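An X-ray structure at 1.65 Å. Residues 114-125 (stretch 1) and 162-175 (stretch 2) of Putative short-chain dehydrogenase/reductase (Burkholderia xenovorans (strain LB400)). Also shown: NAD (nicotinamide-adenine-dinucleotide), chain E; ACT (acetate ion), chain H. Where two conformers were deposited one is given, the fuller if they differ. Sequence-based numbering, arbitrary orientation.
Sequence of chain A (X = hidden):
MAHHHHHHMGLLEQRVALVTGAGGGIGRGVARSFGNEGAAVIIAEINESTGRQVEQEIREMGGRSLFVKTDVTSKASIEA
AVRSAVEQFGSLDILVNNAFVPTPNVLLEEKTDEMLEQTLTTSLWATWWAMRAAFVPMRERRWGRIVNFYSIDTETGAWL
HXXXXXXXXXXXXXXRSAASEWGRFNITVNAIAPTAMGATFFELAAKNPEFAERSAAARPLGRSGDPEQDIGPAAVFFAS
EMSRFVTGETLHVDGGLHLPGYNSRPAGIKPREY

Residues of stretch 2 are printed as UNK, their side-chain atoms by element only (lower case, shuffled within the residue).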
ATOM      1  N   GLU A 114      28.927   9.673   3.508  1.00 23.39           N
ATOM      2  CA  GLU A 114      29.576   9.066   2.354  1.00 22.88           C
ATOM      3  C   GLU A 114      28.862   7.785   1.931  1.00 23.25           C
ATOM      4  O   GLU A 114      28.730   7.506   0.732  1.00 21.53           O
ATOM      5  CB  GLU A 114      31.045   8.794   2.674  1.00 25.10           C
ATOM      6  CG  GLU A 114      31.924  10.044   2.762  1.00 36.29           C
ATOM      7  CD  GLU A 114      31.637  10.927   3.978  1.00 48.10           C
ATOM      8  OE1 GLU A 114      31.223  10.403   5.042  1.00 41.93           O
ATOM      9  OE2 GLU A 114      31.827  12.158   3.863  1.00 53.73           O
ATOM     10  N   MET A 115      28.388   6.995   2.899  1.00 20.06           N
ATOM     11  CA  MET A 115      27.648   5.785   2.548  1.00 19.80           C
ATOM     12  C   MET A 115      26.346   6.118   1.828  1.00 19.79           C
ATOM     13  O   MET A 115      26.007   5.473   0.827  1.00 20.10           O
ATOM     14  CB  MET A 115      27.360   4.948   3.794  1.00 17.40           C
ATOM     15  CG  MET A 115      28.590   4.334   4.423  1.00 19.63           C
ATOM     16  SD  MET A 115      28.214   3.582   6.016  1.00 21.73           S
ATOM     17  CE  MET A 115      29.859   3.470   6.718  1.00 24.44           C
ATOM     18  N   LEU A 116      25.593   7.112   2.324  1.00 18.73           N
ATOM     19  CA  LEU A 116      24.348   7.484   1.651  1.00 16.92           C
ATOM     20  C   LEU A 116      24.617   8.013   0.247  1.00 16.28           C
ATOM     21  O   LEU A 116      23.903   7.674  -0.704  1.00 16.31           O
ATOM     22  CB  LEU A 116      23.581   8.523   2.470  1.00 18.11           C
ATOM     23  CG  LEU A 116      22.276   9.001   1.823  1.00 17.09           C
ATOM     24  CD1 LEU A 116      21.307   7.835   1.646  1.00 18.08           C
ATOM     25  CD2 LEU A 116      21.612  10.114   2.637  1.00 15.96           C
ATOM     26  N   GLU A 117      25.658   8.832   0.089  1.00 17.96           N
ATOM     27  CA  GLU A 117      25.996   9.318  -1.243  1.00 19.91           C
ATOM     28  C   GLU A 117      26.320   8.165  -2.189  1.00 20.79           C
ATOM     29  O   GLU A 117      25.862   8.143  -3.339  1.00 19.97           O
ATOM     30  CB  GLU A 117      27.176  10.286  -1.150  1.00 22.62           C
ATOM     31  CG  GLU A 117      27.563  10.919  -2.480  1.00 30.37           C
ATOM     32  CD  GLU A 117      28.661  11.960  -2.332  1.00 47.68           C
ATOM     33  OE1 GLU A 117      29.148  12.165  -1.198  1.00 49.73           O
ATOM     34  OE2 GLU A 117      29.035  12.572  -3.354  1.00 52.93           O
ATOM     35  N   GLN A 118      27.111   7.195  -1.721  1.00 19.12           N
ATOM     36  CA  GLN A 118      27.490   6.075  -2.574  1.00 21.58           C
ATOM     37  C   GLN A 118      26.276   5.240  -2.960  1.00 23.34           C
ATOM     38  O   GLN A 118      26.151   4.804  -4.112  1.00 19.15           O
ATOM     39  CB  GLN A 118      28.526   5.209  -1.861  1.00 25.28           C
ATOM     40  CG  GLN A 118      29.031   4.040  -2.677  1.00 35.64           C
ATOM     41  CD  GLN A 118      29.881   3.100  -1.855  1.00 48.86           C
ATOM     42  OE1 GLN A 118      29.593   1.907  -1.761  1.00 53.55           O
ATOM     43  NE2 GLN A 118      30.934   3.635  -1.244  1.00 52.95           N
ATOM     44  N   THR A 119      25.372   5.005  -2.006  1.00 19.19           N
ATOM     45  CA  THR A 119      24.188   4.208  -2.299  1.00 19.45           C
ATOM     46  C   THR A 119      23.224   4.958  -3.214  1.00 17.48           C
ATOM     47  O   THR A 119      22.651   4.364  -4.131  1.00 17.83           O
ATOM     48  CB  THR A 119      23.501   3.793  -0.998  1.00 26.36           C
ATOM     49  OG1 THR A 119      24.391   2.953  -0.249  1.00 27.16           O
ATOM     50  CG2 THR A 119      22.248   3.016  -1.293  1.00 25.58           C
ATOM     51  N   LEU A 120      23.049   6.265  -3.000  1.00 16.20           N
ATOM     52  CA  LEU A 120      22.241   7.054  -3.928  1.00 14.87           C
ATOM     53  C   LEU A 120      22.832   7.023  -5.336  1.00 15.31           C
ATOM     54  O   LEU A 120      22.091   6.939  -6.324  1.00 17.64           O
ATOM     55  CB  LEU A 120      22.117   8.499  -3.429  1.00 16.16           C
ATOM     56  CG  LEU A 120      21.201   8.733  -2.224  1.00 15.49           C
ATOM     57  CD1 LEU A 120      21.378  10.156  -1.737  1.00 15.84           C
ATOM     58  CD2 LEU A 120      19.728   8.464  -2.558  1.00 15.46           C
ATOM     59  N   THR A 121      24.164   7.056  -5.451  1.00 17.97           N
ATOM     60  CA  THR A 121      24.788   7.030  -6.775  1.00 18.32           C
ATOM     61  C   THR A 121      24.579   5.685  -7.465  1.00 19.12           C
ATOM     62  O   THR A 121      24.139   5.634  -8.620  1.00 19.65           O
ATOM     63  CB  THR A 121      26.282   7.342  -6.675  1.00 19.68           C
ATOM     64  OG1 THR A 121      26.476   8.634  -6.082  1.00 23.79           O
ATOM     65  CG2 THR A 121      26.928   7.315  -8.066  1.00 24.54           C
ATOM     66  N   THR A 122      24.892   4.579  -6.775  1.00 18.60           N
ATOM     67  CA  THR A 122      24.897   3.280  -7.449  1.00 22.62           C
ATOM     68  C   THR A 122      23.492   2.748  -7.690  1.00 24.27           C
ATOM     69  O   THR A 122      23.277   1.975  -8.631  1.00 24.09           O
ATOM     70  CB  THR A 122      25.706   2.244  -6.658  1.00 28.76           C
ATOM     71  OG1 THR A 122      25.086   2.009  -5.385  1.00 35.41           O
ATOM     72  CG2 THR A 122      27.132   2.712  -6.448  1.00 24.14           C
ATOM     73  N   SER A 123      22.529   3.129  -6.856  1.00 21.60           N
ATOM     74  CA  SER A 123      21.146   2.724  -7.071  1.00 20.20           C
ATOM     75  C   SER A 123      20.355   3.799  -7.810  1.00 20.23           C
ATOM     76  O   SER A 123      19.933   3.593  -8.954  1.00 18.67           O
ATOM     77  CB  SER A 123      20.480   2.378  -5.731  1.00 28.70           C
ATOM     78  OG  SER A 123      21.085   1.227  -5.161  1.00 33.18           O
ATOM     79  N   LEU A 124      20.203   4.974  -7.202  1.00 15.32           N
ATOM     80  CA  LEU A 124      19.219   5.923  -7.715  1.00 11.49           C
ATOM     81  C   LEU A 124      19.729   6.648  -8.954  1.00 14.02           C
ATOM     82  O   LEU A 124      19.057   6.658  -9.989  1.00 15.50           O
ATOM     83  CB  LEU A 124      18.831   6.919  -6.621  1.00 14.97           C
ATOM     84  CG  LEU A 124      17.694   7.876  -6.960  1.00 17.37           C
ATOM     85  CD1 LEU A 124      16.462   7.097  -7.406  1.00 21.58           C
ATOM     86  CD2 LEU A 124      17.372   8.760  -5.749  1.00 18.37           C
ATOM     87  N   TRP A 125      20.904   7.282  -8.865  1.00 16.64           N
ATOM     88  CA  TRP A 125      21.430   8.004 -10.020  1.00 15.91           C
ATOM     89  C   TRP A 125      21.668   7.066 -11.199  1.00 19.88           C
ATOM     90  O   TRP A 125      21.357   7.405 -12.351  1.00 16.03           O
ATOM     91  CB  TRP A 125      22.721   8.723  -9.639  1.00 14.71           C
ATOM     92  CG  TRP A 125      22.473  10.010  -8.900  1.00 20.18           C
ATOM     93  CD1 TRP A 125      22.543  10.215  -7.549  1.00 21.11           C
ATOM     94  CD2 TRP A 125      22.107  11.266  -9.480  1.00 18.24           C
ATOM     95  NE1 TRP A 125      22.242  11.534  -7.252  1.00 18.22           N
ATOM     96  CE2 TRP A 125      21.980  12.196  -8.425  1.00 17.34           C
ATOM     97  CE3 TRP A 125      21.890  11.697 -10.796  1.00 19.40           C
ATOM     98  CZ2 TRP A 125      21.648  13.538  -8.646  1.00 19.38           C
ATOM     99  CZ3 TRP A 125      21.549  13.017 -11.014  1.00 18.32           C
ATOM    100  CH2 TRP A 125      21.437  13.928  -9.944  1.00 16.64           C
ATOM    101  N   UNK A 162      19.780   1.507   6.367  1.00 13.40           N
ATOM    102  CA  UNK A 162      19.042   2.761   6.229  1.00 17.99           C
ATOM    103  C   UNK A 162      19.305   3.495   4.923  1.00 19.76           C
ATOM    104  O   UNK A 162      18.381   4.036   4.308  1.00 16.92           O
ATOM    105  N   UNK A 163      20.566   3.526   4.479  1.00 18.10           N
ATOM    106  CA  UNK A 163      20.886   4.211   3.227  1.00 17.38           C
ATOM    107  C   UNK A 163      20.297   3.475   2.029  1.00 18.89           C
ATOM    108  O   UNK A 163      19.719   4.089   1.126  1.00 17.43           O
ATOM    109  o   UNK A 163      22.702   2.133   3.934  1.00 17.05           O
ATOM    110  c   UNK A 163      23.181   3.061   3.254  1.00 22.79           C
ATOM    111  o   UNK A 163      24.295   2.954   2.705  1.00 26.05           O
ATOM    112  c   UNK A 163      22.410   4.374   3.085  1.00 17.51           C
ATOM    113  N   UNK A 164      20.455   2.152   2.002  1.00 14.84           N
ATOM    114  CA  UNK A 164      19.860   1.319   0.967  1.00 16.26           C
ATOM    115  C   UNK A 164      18.345   1.500   0.910  1.00 15.09           C
ATOM    116  O   UNK A 164      17.767   1.695  -0.169  1.00 14.93           O
ATOM    117  c   UNK A 164      18.588  -1.938   0.751  1.00 28.33           C
ATOM    118  o   UNK A 164      18.226  -4.194  -2.077  1.00 39.35           O
ATOM    119  c   UNK A 164      18.708  -3.201  -1.261  1.00 35.78           C
ATOM    120  c   UNK A 164      20.246  -0.127   1.264  1.00 18.99           C
ATOM    121  c   UNK A 164      18.093  -2.937  -0.058  1.00 30.42           C
ATOM    122  c   UNK A 164      19.811  -2.478  -1.661  1.00 30.24           C
ATOM    123  c   UNK A 164      20.302  -1.486  -0.842  1.00 26.85           C
ATOM    124  c   UNK A 164      19.691  -1.187   0.365  1.00 24.82           C
ATOM    125  N   UNK A 165      17.690   1.465   2.077  1.00 13.65           N
ATOM    126  CA  UNK A 165      16.234   1.596   2.130  1.00 12.91           C
ATOM    127  C   UNK A 165      15.776   2.930   1.562  1.00 17.46           C
ATOM    128  O   UNK A 165      14.750   3.006   0.876  1.00 15.54           O
ATOM    129  c   UNK A 165      15.729   1.458   3.572  1.00 13.45           C
ATOM    130  n   UNK A 165      16.104   0.130   5.555  1.00 14.39           N
ATOM    131  c   UNK A 165      16.119   0.147   4.223  1.00 13.87           C
ATOM    132  o   UNK A 165      16.428  -0.846   3.547  1.00 16.13           O
ATOM    133  N   UNK A 166      16.524   3.996   1.854  1.00 14.53           N
ATOM    134  CA  UNK A 166      16.200   5.323   1.343  1.00 13.82           C
ATOM    135  C   UNK A 166      16.347   5.381  -0.174  1.00 18.09           C
ATOM    136  O   UNK A 166      15.442   5.842  -0.879  1.00 14.76           O
ATOM    137  c   UNK A 166      16.882   7.743   1.457  1.00 15.21           C
ATOM    138  o   UNK A 166      16.832   6.338   3.429  1.00 16.73           O
ATOM    139  c   UNK A 166      17.108   6.344   2.021  1.00 16.34           C
ATOM    140  N   UNK A 167      17.481   4.907  -0.692  1.00 12.86           N
ATOM    141  CA  UNK A 167      17.723   4.986  -2.133  1.00 16.83           C
ATOM    142  C   UNK A 167      16.740   4.118  -2.910  1.00 16.59           C
ATOM    143  O   UNK A 167      16.199   4.551  -3.937  1.00 14.88           O
ATOM    144  c   UNK A 167      19.161   4.579  -2.448  1.00 16.28           C
ATOM    145  N   UNK A 168      16.480   2.899  -2.428  1.00 14.26           N
ATOM    146  CA  UNK A 168      15.561   2.012  -3.139  1.00 16.39           C
ATOM    147  C   UNK A 168      14.117   2.498  -3.045  1.00 15.96           C
ATOM    148  O   UNK A 168      13.324   2.270  -3.969  1.00 14.32           O
ATOM    149  c   UNK A 168      17.030  -0.117  -2.931  1.00 20.79           C
ATOM    150  c   UNK A 168      17.224  -0.298  -4.432  1.00 23.87           C
ATOM    151  c   UNK A 168      18.253  -1.389  -4.724  1.00 27.25           C
ATOM    152  c   UNK A 168      15.695   0.579  -2.609  1.00 15.46           C
ATOM    153  n   UNK A 168      18.331  -1.697  -6.188  1.00 30.16           N
ATOM    154  N   UNK A 169      13.755   3.192  -1.962  1.00 14.13           N
ATOM    155  CA  UNK A 169      12.453   3.850  -1.934  1.00 13.50           C
ATOM    156  C   UNK A 169      12.365   4.926  -3.013  1.00 15.17           C
ATOM    157  O   UNK A 169      11.338   5.050  -3.696  1.00 14.44           O
ATOM    158  c   UNK A 169      12.192   4.448  -0.546  1.00 13.84           C
ATOM    159  N   UNK A 170      13.433   5.712  -3.183  1.00 14.09           N
ATOM    160  CA  UNK A 170      13.468   6.671  -4.279  1.00 13.63           C
ATOM    161  C   UNK A 170      13.234   6.026  -5.635  1.00 17.05           C
ATOM    162  O   UNK A 170      12.563   6.600  -6.501  1.00 13.03           O
ATOM    163  N   UNK A 171      13.770   4.817  -5.830  1.00 13.75           N
ATOM    164  CA  UNK A 171      13.574   4.090  -7.088  0.52 14.91           C
ATOM    165  C   UNK A 171      12.089   3.892  -7.369  1.00 15.45           C
ATOM    166  O   UNK A 171      11.638   3.984  -8.516  1.00 14.09           O
ATOM    167  c   UNK A 171      13.940   1.879  -8.249  0.52 17.36           C
ATOM    168  c   UNK A 171      15.827   2.953  -6.988  0.52 16.83           C
ATOM    169  c   UNK A 171      14.317   2.740  -7.044  0.52 16.08           C
ATOM    170  c   UNK A 171      16.405   3.468  -8.278  0.52 16.94           C
ATOM    171  N   UNK A 172      11.304   3.598  -6.328  1.00 14.99           N
ATOM    172  CA  UNK A 172       9.868   3.410  -6.525  1.00 12.75           C
ATOM    173  C   UNK A 172       9.207   4.703  -6.988  1.00 14.69           C
ATOM    174  O   UNK A 172       8.366   4.697  -7.897  1.00 11.63           O
ATOM    175  c   UNK A 172       9.213   2.863  -5.242  1.00 15.21           C
ATOM    176  c   UNK A 172       7.701   2.769  -5.422  1.00 14.48           C
ATOM    177  c   UNK A 172       9.797   1.501  -4.885  1.00 17.12           C
ATOM    178  N   UNK A 173       9.574   5.834  -6.379  1.00 13.54           N
ATOM    179  CA  UNK A 173       9.017   7.101  -6.825  1.00 13.17           C
ATOM    180  C   UNK A 173       9.383   7.417  -8.264  1.00 12.72           C
ATOM    181  O   UNK A 173       8.553   7.908  -9.032  1.00 12.57           O
ATOM    182  N   UNK A 174      10.630   7.122  -8.650  1.00 12.02           N
ATOM    183  CA  UNK A 174      11.070   7.358 -10.023  1.00 12.66           C
ATOM    184  C   UNK A 174      10.341   6.438 -10.997  1.00 13.70           C
ATOM    185  O   UNK A 174       9.949   6.866 -12.090  1.00 12.60           O
ATOM    186  c   UNK A 174      13.233   7.319 -11.486  1.00 11.21           C
ATOM    187  c   UNK A 174      12.887   8.680 -12.094  1.00 15.52           C
ATOM    188  c   UNK A 174      14.747   7.135 -11.365  1.00 13.74           C
ATOM    189  c   UNK A 174      12.584   7.162 -10.107  1.00 11.69           C
ATOM    190  N   UNK A 175      10.136   5.177 -10.596  1.00 13.32           N
ATOM    191  CA  UNK A 175       9.402   4.215 -11.413  1.00 12.05           C
ATOM    192  C   UNK A 175       7.989   4.708 -11.708  1.00 11.85           C
ATOM    193  O   UNK A 175       7.537   4.713 -12.858  1.00 12.77           O
ATOM    194  o   UNK A 175      10.681   2.374 -10.487  1.00 13.78           O
ATOM    195  c   UNK A 175       8.516   1.838 -11.475  1.00 11.77           C
ATOM    196  c   UNK A 175       9.349   2.867 -10.683  1.00 12.31           C
TER
HETATM  197  PA  NAD E 301      25.013  -8.969  -6.492  0.84 24.54           P
HETATM  198  O1A NAD E 301      25.859  -8.322  -5.438  0.84 26.92           O
HETATM  199  O2A NAD E 301      25.045 -10.490  -6.448  0.84 30.02           O
HETATM  200  O5B NAD E 301      25.451  -8.445  -8.016  0.84 21.58           O
HETATM  201  C5B NAD E 301      25.686  -7.088  -8.154  0.84 20.55           C
HETATM  202  C4B NAD E 301      26.270  -6.838  -9.604  0.84 21.09           C
HETATM  203  O4B NAD E 301      26.381  -5.566  -9.784  0.84 20.86           O
HETATM  204  C3B NAD E 301      27.727  -7.418  -9.654  0.84 27.25           C
HETATM  205  O3B NAD E 301      27.900  -8.174 -10.813  0.84 25.20           O
HETATM  206  C2B NAD E 301      28.585  -6.176  -9.655  0.84 31.24           C
HETATM  207  O2B NAD E 301      29.944  -6.454 -10.251  0.84 27.98           O
HETATM  208  C1B NAD E 301      27.860  -5.344 -10.378  0.84 25.99           C
HETATM  209  N9A NAD E 301      28.252  -3.965 -10.148  0.84 20.98           N
HETATM  210  C8A NAD E 301      28.617  -3.436  -8.978  0.84 23.64           C
HETATM  211  N7A NAD E 301      28.903  -2.166  -9.178  0.84 25.49           N
HETATM  212  C5A NAD E 301      28.717  -1.904 -10.475  0.84 21.22           C
HETATM  213  C6A NAD E 301      28.886  -0.724 -11.201  0.84 19.96           C
HETATM  214  N6A NAD E 301      29.293   0.641 -10.896  0.84 22.79           N
HETATM  215  N1A NAD E 301      28.634  -0.712 -12.496  0.84 19.48           N
HETATM  216  C2A NAD E 301      28.209  -1.862 -13.118  0.84 18.91           C
HETATM  217  N3A NAD E 301      28.050  -3.015 -12.424  0.84 19.70           N
HETATM  218  C4A NAD E 301      28.309  -3.015 -11.078  0.84 20.19           C
HETATM  219  O3  NAD E 301      23.467  -8.422  -6.299  0.84 24.44           O
HETATM  220  PN  NAD E 301      22.079  -9.278  -6.231  0.84 27.36           P
HETATM  221  O1N NAD E 301      21.968  -9.935  -4.865  0.84 27.40           O
HETATM  222  O2N NAD E 301      21.962 -10.352  -7.328  0.84 26.55           O
HETATM  223  O5D NAD E 301      20.853  -8.171  -6.350  0.84 26.66           O
HETATM  224  C5D NAD E 301      20.571  -7.591  -7.623  0.84 25.32           C
HETATM  225  C4D NAD E 301      19.436  -6.524  -7.482  0.84 24.73           C
HETATM  226  O4D NAD E 301      18.423  -7.017  -6.771  0.84 23.27           O
HETATM  227  C3D NAD E 301      19.975  -5.332  -6.683  0.84 27.44           C
HETATM  228  O3D NAD E 301      19.455  -4.173  -7.130  0.84 24.96           O
HETATM  229  C2D NAD E 301      19.480  -5.626  -5.247  0.84 28.03           C
HETATM  230  O2D NAD E 301      19.487  -4.339  -4.500  0.84 26.87           O
HETATM  231  C1D NAD E 301      18.277  -6.125  -5.438  0.84 26.40           C
HETATM  232  N1N NAD E 301      17.845  -6.992  -4.353  0.84 28.64           N
HETATM  233  C2N NAD E 301      18.320  -8.261  -4.242  0.84 22.78           C
HETATM  234  C3N NAD E 301      17.908  -9.092  -3.197  0.84 22.74           C
HETATM  235  C7N NAD E 301      18.433 -10.502  -3.062  0.84 23.83           C
HETATM  236  O7N NAD E 301      17.931 -11.278  -2.262  0.84 26.17           O
HETATM  237  N7N NAD E 301      19.512 -10.938  -3.857  0.84 25.62           N
HETATM  238  C4N NAD E 301      17.012  -8.617  -2.273  0.84 24.35           C
HETATM  239  C5N NAD E 301      16.533  -7.360  -2.382  0.84 29.73           C
HETATM  240  C6N NAD E 301      16.948  -6.534  -3.437  0.84 30.72           C
HETATM  241  C   ACT H 304      20.459  -6.859  -1.575  1.00 50.44           C
HETATM  242  O   ACT H 304      19.966  -7.123  -0.460  1.00 49.92           O
HETATM  243  OXT ACT H 304      20.103  -5.774  -2.082  1.00 48.74           O
HETATM  244  CH3 ACT H 304      21.418  -7.788  -2.260  1.00 46.09           C
HETATM  245  O   HOH W   1      21.168  -1.233  -6.233  1.00 27.70           O

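Position 162 has no side-chain atoms and touches nothing on stretch 1; it is Gly162, at the first turn of the helix. Position 163 carries two carbons, the second bearing two oxygens, the pattern of a carboxylate. One oxygen lies 3.0 Å from Thr119 OG1, and CB lies 3.9 Å from Leu116 CD1. This is Asp163. Its OD2 can accept the Thr119 hydroxyl proton, although Met115 O, 3.2 Å from Thr119 OG1, competes for it. Further bonds elsewhere in the structure help to satisfy the buried carboxylate.

At 164 one carbon leads to a six-carbon ring bearing an oxygen, a phenol. CA-to-CB points away from stretch 1, and the contact falls on the backbone, with Thr119 CG2 3.7 Å from CA of 164. The residue is Tyr164. The ring is thus free to reach the ligands: Tyr164 OH is 2.7 Å from NAD O2D and a very short 2.5 Å from acetate OXT, two acceptors for one hydroxyl proton.

Position 165 has two carbons, the second with one oxygen and one nitrogen, a carboxamide; CA-to-CB points away and nothing touches stretch 1: Asn165, whose amide nitrogen is bonded elsewhere in the structure. Position 166 has a carbon bearing one oxygen and one carbon, the latter 4.4 Å from Leu116 CD1. It is Thr166, whose OG1 donates to Gly162 O at 2.9 Å, satisfying the hydroxyl within its own helix.

Position 167 has a single carbon, CB, 3.6 Å from Thr119 CG2, 3.9 Å from Leu120 CD2 and 4.2 Å from Ser123 CB: Ala167. A methyl suits a place so closely surrounded. Position 168 has four carbons in a row ending in nitrogen. The chain starts away from stretch 1, but its end comes nearer, with the last carbon 3.9 Å from Ser123 OG. This is Lys168. Lys168 NZ donates to NAD O3D at 2.9 Å and to a water, also at 2.9 Å, that bonds to Ser123 OG at 2.7 Å.

Position 169 has one carbon, beyond reach of stretch 1: Ala169. Position 170 has none, and an ideal CB here would lie only 3.2 Å from Leu124 CD2; it is Gly170, whose bare backbone makes room for that leucine. Position 171 has four carbons forked at the first, one arm two carbons long, its terminal carbon 3.7 Å from Leu124 CD1 and 3.6 Å from Ser123 O: Ile171.

Position 172, one carbon bearing two more, is Val172; 173, without side-chain atoms, is Gly173. Neither touches stretch 1. At 174 four carbons fork at the second, and one terminal carbon is 4.3 Å from Leu124 CD1: Leu174. Position 175, a carbon with one oxygen and one carbon, touches nothing on stretch 1 and is Thr175; OG1 donates to Ile171 O at 2.7 Å.

The helices run in roughly the same direction, 28° apart, with axes approaching to 8.5 Å. Asp163 provides the polar contact at one end, Ala167 permits close packing in the middle, and Leu124 fits as a knob among Ala167, Gly170, Ile171 and Leu174. Tyr164 and Lys168 meanwhile serve the cofactor.

Stretch 2 (162-175) GDYNTAKAGIVGLT
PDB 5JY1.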